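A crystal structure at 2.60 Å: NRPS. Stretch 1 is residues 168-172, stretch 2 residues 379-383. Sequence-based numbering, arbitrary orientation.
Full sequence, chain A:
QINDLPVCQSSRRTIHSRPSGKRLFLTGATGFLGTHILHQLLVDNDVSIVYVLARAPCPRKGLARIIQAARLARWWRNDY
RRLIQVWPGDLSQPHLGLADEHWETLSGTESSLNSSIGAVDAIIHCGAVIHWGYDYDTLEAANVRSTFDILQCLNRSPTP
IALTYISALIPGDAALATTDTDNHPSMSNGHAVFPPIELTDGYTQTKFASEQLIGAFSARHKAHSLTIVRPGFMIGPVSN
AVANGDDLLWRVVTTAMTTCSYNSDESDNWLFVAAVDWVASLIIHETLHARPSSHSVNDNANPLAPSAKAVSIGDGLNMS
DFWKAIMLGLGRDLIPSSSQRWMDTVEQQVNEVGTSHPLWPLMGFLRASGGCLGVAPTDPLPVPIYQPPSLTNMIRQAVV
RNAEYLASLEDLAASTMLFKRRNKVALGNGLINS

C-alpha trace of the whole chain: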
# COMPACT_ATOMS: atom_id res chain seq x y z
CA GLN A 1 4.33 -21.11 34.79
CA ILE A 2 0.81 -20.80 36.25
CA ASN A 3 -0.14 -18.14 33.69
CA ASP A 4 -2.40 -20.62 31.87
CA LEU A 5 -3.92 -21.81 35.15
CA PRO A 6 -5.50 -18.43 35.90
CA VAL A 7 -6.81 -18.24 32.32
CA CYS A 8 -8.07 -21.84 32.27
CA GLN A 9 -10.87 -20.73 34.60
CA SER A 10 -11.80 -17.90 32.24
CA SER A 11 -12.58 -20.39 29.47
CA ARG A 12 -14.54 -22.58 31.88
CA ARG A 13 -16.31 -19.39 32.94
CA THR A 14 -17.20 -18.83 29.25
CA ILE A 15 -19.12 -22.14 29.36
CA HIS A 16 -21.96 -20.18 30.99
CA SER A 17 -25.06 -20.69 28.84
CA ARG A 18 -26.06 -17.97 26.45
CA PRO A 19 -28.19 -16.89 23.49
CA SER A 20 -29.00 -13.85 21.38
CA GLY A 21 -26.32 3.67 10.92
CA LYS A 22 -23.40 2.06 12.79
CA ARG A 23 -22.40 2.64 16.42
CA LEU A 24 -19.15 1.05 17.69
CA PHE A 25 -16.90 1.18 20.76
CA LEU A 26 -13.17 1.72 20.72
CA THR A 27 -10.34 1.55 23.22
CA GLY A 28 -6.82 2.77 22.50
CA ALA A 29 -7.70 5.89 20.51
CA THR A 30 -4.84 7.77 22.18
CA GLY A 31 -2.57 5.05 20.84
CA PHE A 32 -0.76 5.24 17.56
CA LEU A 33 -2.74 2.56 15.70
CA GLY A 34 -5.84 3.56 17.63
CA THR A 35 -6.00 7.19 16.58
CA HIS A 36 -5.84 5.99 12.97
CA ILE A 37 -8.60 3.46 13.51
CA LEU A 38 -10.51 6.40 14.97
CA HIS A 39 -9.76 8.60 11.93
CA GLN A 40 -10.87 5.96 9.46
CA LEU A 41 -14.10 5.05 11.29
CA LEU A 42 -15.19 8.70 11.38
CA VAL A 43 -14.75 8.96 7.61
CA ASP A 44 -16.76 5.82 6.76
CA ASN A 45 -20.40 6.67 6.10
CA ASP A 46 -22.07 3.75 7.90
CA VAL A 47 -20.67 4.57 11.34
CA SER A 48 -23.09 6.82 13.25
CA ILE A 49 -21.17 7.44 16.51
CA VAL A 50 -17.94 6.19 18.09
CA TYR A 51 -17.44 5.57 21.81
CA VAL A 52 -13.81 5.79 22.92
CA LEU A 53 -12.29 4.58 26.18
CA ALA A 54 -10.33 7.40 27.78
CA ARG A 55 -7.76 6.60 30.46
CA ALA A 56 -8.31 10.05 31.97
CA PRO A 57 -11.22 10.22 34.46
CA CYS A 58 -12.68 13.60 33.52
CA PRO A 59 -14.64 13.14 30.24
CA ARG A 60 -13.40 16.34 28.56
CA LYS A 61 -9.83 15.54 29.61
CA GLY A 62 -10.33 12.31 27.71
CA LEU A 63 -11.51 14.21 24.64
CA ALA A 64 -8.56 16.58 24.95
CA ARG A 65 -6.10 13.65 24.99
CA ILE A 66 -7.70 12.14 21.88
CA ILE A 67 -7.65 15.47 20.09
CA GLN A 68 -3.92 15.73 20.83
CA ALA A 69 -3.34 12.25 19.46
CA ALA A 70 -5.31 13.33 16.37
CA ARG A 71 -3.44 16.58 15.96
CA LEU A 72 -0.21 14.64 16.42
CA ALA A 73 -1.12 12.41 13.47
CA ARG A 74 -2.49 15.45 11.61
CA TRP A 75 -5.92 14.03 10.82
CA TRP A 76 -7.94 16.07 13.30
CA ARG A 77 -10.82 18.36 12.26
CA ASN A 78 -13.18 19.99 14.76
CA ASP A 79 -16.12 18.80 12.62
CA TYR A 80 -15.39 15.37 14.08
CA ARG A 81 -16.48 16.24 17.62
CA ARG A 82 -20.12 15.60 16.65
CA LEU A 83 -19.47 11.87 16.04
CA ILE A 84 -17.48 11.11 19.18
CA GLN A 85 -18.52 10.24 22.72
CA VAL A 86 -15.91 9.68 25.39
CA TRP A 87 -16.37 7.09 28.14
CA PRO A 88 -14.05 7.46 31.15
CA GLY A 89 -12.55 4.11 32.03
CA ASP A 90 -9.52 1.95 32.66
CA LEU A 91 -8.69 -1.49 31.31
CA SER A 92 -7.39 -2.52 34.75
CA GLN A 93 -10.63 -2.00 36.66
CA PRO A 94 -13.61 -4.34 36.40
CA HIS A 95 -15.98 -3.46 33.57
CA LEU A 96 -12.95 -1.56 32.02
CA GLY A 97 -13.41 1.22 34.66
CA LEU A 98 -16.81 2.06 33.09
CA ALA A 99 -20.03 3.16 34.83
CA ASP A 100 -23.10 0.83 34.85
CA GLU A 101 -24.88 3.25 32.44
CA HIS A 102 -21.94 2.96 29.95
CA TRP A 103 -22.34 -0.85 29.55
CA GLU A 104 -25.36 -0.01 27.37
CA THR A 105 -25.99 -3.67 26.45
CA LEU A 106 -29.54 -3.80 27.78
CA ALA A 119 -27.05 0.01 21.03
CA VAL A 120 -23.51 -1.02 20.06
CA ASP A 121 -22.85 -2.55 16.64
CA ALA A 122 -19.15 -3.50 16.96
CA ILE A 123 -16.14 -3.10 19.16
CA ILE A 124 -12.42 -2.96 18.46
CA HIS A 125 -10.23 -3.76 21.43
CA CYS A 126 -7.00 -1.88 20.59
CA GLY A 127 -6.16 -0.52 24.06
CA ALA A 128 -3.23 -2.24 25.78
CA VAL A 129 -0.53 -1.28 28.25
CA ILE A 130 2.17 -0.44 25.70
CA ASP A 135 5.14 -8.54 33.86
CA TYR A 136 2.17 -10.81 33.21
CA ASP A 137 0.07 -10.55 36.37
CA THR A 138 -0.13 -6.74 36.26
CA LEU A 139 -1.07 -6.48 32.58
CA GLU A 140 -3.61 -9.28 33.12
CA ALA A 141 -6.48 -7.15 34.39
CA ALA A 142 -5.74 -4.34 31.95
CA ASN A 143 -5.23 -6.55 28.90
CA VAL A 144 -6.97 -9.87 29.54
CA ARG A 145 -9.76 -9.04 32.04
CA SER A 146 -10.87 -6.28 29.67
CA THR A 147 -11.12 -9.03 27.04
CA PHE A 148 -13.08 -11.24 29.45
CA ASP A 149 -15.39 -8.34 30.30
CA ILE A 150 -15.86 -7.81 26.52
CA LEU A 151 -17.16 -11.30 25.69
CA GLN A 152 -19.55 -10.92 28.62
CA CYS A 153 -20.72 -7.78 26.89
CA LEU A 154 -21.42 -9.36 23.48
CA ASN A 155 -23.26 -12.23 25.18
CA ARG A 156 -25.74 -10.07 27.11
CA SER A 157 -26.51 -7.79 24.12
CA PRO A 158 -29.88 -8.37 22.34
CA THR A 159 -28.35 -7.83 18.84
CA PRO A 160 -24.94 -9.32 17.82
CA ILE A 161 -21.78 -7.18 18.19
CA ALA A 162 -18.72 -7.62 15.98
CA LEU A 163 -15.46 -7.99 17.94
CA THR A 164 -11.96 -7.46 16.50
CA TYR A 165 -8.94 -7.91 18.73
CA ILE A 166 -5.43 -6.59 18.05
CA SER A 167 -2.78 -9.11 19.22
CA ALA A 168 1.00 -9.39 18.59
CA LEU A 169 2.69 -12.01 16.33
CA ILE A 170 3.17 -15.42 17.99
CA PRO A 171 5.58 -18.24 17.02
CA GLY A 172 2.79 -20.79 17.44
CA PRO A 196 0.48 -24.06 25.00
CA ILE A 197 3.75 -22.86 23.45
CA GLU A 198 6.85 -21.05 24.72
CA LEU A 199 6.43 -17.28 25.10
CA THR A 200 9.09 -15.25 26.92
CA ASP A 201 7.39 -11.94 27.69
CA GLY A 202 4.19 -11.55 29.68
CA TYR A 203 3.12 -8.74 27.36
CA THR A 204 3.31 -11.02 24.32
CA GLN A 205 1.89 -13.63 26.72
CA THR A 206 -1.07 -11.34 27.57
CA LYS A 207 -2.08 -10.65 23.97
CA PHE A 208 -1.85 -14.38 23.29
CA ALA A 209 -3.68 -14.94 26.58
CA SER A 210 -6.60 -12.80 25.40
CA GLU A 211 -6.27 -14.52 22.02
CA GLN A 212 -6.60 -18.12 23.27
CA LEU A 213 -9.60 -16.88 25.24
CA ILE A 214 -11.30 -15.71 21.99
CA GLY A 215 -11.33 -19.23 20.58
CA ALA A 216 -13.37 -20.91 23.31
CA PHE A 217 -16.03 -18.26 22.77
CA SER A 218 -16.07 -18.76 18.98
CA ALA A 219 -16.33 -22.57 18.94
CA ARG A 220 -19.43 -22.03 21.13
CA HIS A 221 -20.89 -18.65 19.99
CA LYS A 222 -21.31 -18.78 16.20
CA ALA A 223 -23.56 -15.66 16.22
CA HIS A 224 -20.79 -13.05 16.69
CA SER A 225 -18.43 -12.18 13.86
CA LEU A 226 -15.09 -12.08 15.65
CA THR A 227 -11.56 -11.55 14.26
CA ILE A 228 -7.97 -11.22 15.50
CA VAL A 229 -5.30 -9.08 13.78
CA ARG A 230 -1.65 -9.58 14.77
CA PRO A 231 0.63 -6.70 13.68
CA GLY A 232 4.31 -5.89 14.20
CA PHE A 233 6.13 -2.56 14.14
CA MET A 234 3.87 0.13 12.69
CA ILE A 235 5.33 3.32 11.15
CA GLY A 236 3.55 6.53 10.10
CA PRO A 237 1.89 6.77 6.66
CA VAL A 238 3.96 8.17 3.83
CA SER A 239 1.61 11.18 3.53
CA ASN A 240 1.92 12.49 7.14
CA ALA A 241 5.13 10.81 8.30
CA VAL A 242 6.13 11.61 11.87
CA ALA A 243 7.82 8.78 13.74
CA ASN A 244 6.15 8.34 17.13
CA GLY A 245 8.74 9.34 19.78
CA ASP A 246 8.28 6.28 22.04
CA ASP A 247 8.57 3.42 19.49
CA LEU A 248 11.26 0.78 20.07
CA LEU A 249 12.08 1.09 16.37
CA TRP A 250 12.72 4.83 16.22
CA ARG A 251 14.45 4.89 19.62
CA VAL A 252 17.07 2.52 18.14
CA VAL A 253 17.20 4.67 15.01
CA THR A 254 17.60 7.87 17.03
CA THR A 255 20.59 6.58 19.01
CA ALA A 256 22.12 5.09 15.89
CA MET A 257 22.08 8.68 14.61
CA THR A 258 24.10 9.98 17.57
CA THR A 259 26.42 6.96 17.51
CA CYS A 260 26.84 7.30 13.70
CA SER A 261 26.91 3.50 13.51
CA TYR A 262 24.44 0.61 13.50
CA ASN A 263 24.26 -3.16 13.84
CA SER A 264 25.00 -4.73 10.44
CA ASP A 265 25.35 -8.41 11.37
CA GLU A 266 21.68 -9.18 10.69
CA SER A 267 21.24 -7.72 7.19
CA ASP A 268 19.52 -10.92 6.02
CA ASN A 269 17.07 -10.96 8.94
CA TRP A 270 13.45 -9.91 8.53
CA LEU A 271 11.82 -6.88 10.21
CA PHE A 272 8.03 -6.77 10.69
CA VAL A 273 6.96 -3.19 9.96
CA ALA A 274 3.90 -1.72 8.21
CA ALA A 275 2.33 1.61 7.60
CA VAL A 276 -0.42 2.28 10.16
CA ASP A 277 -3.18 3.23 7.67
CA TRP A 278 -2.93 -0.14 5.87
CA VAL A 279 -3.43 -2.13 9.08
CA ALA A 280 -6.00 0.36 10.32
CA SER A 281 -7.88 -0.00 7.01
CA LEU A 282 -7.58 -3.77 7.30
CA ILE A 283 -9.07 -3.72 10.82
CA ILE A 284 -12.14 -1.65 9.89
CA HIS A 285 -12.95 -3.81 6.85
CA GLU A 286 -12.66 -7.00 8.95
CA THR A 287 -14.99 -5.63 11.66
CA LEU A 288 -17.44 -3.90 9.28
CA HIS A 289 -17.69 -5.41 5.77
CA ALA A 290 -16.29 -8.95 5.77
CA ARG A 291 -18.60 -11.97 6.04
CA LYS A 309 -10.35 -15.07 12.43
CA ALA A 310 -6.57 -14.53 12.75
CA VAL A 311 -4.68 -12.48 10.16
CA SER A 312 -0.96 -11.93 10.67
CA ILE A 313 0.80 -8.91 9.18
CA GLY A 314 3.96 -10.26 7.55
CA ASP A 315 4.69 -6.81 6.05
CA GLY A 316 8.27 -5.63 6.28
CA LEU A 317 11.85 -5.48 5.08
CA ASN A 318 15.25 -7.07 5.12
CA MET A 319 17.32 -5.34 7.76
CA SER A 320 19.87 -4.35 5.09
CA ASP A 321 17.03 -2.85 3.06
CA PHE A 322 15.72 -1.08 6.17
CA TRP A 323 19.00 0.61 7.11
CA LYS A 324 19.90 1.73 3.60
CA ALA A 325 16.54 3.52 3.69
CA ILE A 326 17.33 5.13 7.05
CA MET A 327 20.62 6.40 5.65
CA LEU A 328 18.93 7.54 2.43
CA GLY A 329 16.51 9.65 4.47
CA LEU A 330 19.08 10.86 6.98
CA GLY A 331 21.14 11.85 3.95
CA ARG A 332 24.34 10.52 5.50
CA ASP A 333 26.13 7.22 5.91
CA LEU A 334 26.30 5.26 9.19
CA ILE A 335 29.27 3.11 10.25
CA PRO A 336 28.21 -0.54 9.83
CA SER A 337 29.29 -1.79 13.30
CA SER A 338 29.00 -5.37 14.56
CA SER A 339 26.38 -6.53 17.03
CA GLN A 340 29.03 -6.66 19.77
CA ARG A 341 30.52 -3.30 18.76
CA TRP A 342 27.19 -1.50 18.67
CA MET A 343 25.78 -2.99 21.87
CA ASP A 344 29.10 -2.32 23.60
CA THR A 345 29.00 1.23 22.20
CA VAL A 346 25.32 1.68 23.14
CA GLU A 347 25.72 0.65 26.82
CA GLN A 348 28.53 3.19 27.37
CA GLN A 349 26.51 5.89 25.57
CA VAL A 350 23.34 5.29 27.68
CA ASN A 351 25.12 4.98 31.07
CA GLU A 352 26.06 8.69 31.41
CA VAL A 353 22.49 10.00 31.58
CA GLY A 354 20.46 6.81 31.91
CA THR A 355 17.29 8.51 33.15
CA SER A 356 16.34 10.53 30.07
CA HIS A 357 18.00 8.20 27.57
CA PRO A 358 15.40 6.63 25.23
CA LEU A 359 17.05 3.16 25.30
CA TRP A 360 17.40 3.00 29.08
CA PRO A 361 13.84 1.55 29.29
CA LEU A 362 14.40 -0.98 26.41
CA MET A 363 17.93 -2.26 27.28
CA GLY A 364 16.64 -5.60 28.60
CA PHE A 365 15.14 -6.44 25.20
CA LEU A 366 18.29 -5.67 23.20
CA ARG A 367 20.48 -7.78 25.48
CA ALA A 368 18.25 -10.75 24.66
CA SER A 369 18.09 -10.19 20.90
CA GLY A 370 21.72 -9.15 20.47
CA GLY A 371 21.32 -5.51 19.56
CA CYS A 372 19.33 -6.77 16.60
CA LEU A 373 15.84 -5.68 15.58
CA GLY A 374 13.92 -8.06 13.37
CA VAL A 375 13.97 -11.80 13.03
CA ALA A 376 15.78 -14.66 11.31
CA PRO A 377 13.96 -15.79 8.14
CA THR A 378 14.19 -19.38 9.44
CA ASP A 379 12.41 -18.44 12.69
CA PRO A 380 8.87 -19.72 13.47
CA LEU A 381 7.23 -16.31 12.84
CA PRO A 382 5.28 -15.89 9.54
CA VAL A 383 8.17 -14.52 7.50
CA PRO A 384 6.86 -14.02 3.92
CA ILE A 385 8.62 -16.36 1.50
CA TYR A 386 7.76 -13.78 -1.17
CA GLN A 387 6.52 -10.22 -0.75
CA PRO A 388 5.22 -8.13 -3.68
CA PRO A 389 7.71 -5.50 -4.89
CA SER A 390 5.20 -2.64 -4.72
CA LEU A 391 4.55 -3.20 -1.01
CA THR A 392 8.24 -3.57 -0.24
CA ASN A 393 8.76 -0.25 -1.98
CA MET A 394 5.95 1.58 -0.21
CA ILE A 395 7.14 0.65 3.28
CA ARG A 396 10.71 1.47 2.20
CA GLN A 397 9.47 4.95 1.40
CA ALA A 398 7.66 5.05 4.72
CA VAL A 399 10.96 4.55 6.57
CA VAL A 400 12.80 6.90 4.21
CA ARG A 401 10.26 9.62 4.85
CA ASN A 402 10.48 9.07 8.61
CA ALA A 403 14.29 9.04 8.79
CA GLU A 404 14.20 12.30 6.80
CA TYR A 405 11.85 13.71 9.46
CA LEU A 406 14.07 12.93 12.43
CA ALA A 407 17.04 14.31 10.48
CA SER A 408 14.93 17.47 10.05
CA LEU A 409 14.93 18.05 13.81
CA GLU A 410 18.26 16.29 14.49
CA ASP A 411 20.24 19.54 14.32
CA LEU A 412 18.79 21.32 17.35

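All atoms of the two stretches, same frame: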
# COMPACT_ATOMS: atom_id res chain seq x y z
N ALA A 168 -0.35 -9.36 19.20
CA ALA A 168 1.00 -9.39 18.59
C ALA A 168 1.25 -10.73 17.89
O ALA A 168 0.47 -11.66 18.07
CB ALA A 168 2.05 -9.11 19.64
N LEU A 169 2.31 -10.78 17.07
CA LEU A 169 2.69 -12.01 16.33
C LEU A 169 3.14 -13.06 17.35
O LEU A 169 3.76 -12.69 18.34
CB LEU A 169 3.80 -11.65 15.35
CG LEU A 169 3.44 -10.56 14.35
CD1 LEU A 169 4.67 -10.05 13.63
CD2 LEU A 169 2.43 -11.07 13.34
N ILE A 170 2.87 -14.33 17.06
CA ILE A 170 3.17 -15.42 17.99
C ILE A 170 3.87 -16.52 17.20
O ILE A 170 3.45 -16.84 16.08
CB ILE A 170 1.89 -15.95 18.67
CG1 ILE A 170 1.13 -14.82 19.38
CG2 ILE A 170 2.20 -17.07 19.66
CD1 ILE A 170 1.88 -14.16 20.51
N PRO A 171 4.96 -17.10 17.72
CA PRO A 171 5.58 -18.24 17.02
C PRO A 171 4.63 -19.40 16.73
O PRO A 171 4.66 -19.96 15.63
CB PRO A 171 6.73 -18.63 17.96
CG PRO A 171 6.39 -18.03 19.29
CD PRO A 171 5.67 -16.76 18.96
N GLY A 172 3.79 -19.77 17.69
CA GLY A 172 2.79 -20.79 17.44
C GLY A 172 1.55 -20.23 16.75
O GLY A 172 1.63 -19.63 15.67
N ASP A 379 13.04 -18.46 11.38
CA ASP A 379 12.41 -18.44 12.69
C ASP A 379 10.92 -18.78 12.54
O ASP A 379 10.35 -18.63 11.46
CB ASP A 379 12.61 -17.05 13.30
CG ASP A 379 12.42 -17.01 14.80
OD1 ASP A 379 13.33 -17.45 15.52
OD2 ASP A 379 11.35 -16.53 15.24
N PRO A 380 10.28 -19.28 13.61
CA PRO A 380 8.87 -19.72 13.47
C PRO A 380 7.89 -18.65 13.00
O PRO A 380 6.84 -19.02 12.45
CB PRO A 380 8.53 -20.20 14.89
CG PRO A 380 9.83 -20.67 15.43
CD PRO A 380 10.87 -19.73 14.88
N LEU A 381 8.17 -17.37 13.20
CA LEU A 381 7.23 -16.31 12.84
C LEU A 381 6.88 -16.35 11.35
O LEU A 381 7.62 -16.95 10.55
CB LEU A 381 7.80 -14.94 13.23
CG LEU A 381 7.78 -14.67 14.74
CD1 LEU A 381 8.47 -13.37 15.07
CD2 LEU A 381 6.35 -14.64 15.24
N PRO A 382 5.77 -15.73 10.92
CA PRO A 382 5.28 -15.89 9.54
C PRO A 382 6.06 -15.06 8.53
O PRO A 382 5.51 -14.19 7.85
CB PRO A 382 3.83 -15.42 9.65
CG PRO A 382 3.88 -14.36 10.68
CD PRO A 382 4.87 -14.86 11.71
N VAL A 383 7.36 -15.33 8.42
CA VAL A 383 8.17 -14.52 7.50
C VAL A 383 7.72 -14.80 6.06
O VAL A 383 7.63 -15.98 5.66
CB VAL A 383 9.67 -14.80 7.70
CG1 VAL A 383 10.03 -16.24 7.36
CG2 VAL A 383 10.52 -13.82 6.92

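Neither stretch forms regular helix or strand; two loop segments, more than two hundred residues apart in sequence, meet here. The closest pair of CA atoms across the stretches is Pro 171 CA and Leu 381 CA, 4.9 Å apart. No hydrogen bond crosses between them, so the contact rests on apolar packing. From Leu 169 to Ile 170 the first stretch is extended, before Pro 171 turns it at phi/psi -56/-42. In the second, Leu 381 is again extended, but Pro 382 adopts -78/61, and this bend lets Val 383 N donate a hydrogen bond to Leu 381 O at 2.7 Å. The turn pairs one NH with one carbonyl within the stretch, and the proline ring, which already fixes phi near this value, suits it well.

Leu 381 is the centre of the contact. Its CA-to-CB bond points sideways, yet with chi1 m and chi2 t the end of the side chain comes nearer to the first stretch. Leu 381 CD2 touches three successive residues: it lies 3.9 Å from Leu 169 CB, 3.7 Å from Ile 170 C and 3.8 Å from Pro 171 N. A branched, flexible side chain is well fitted to this role, since one methyl can settle against both side chain and backbone. Ile 170 meets Leu 381 through its main chain; its CA-to-CB bond points away, and its side chain comes no nearer than Ile 170 CB to Leu 381 CD2, 5.8 Å.

The CA-to-CB bond of Leu 169 points toward the second stretch, and its long apolar side chain can offer CB to Leu 381 while Leu 169 CD2 extends to Pro 382 CG at 4.5 Å, a looser approach. On the other side of Leu 381 in sequence, Pro 380 directs its CB toward the first stretch and meets Pro 171 CB at 3.9 Å, two rigid rings losing little conformational entropy. The whole contact is small, burying 231 Å² summed over both sides.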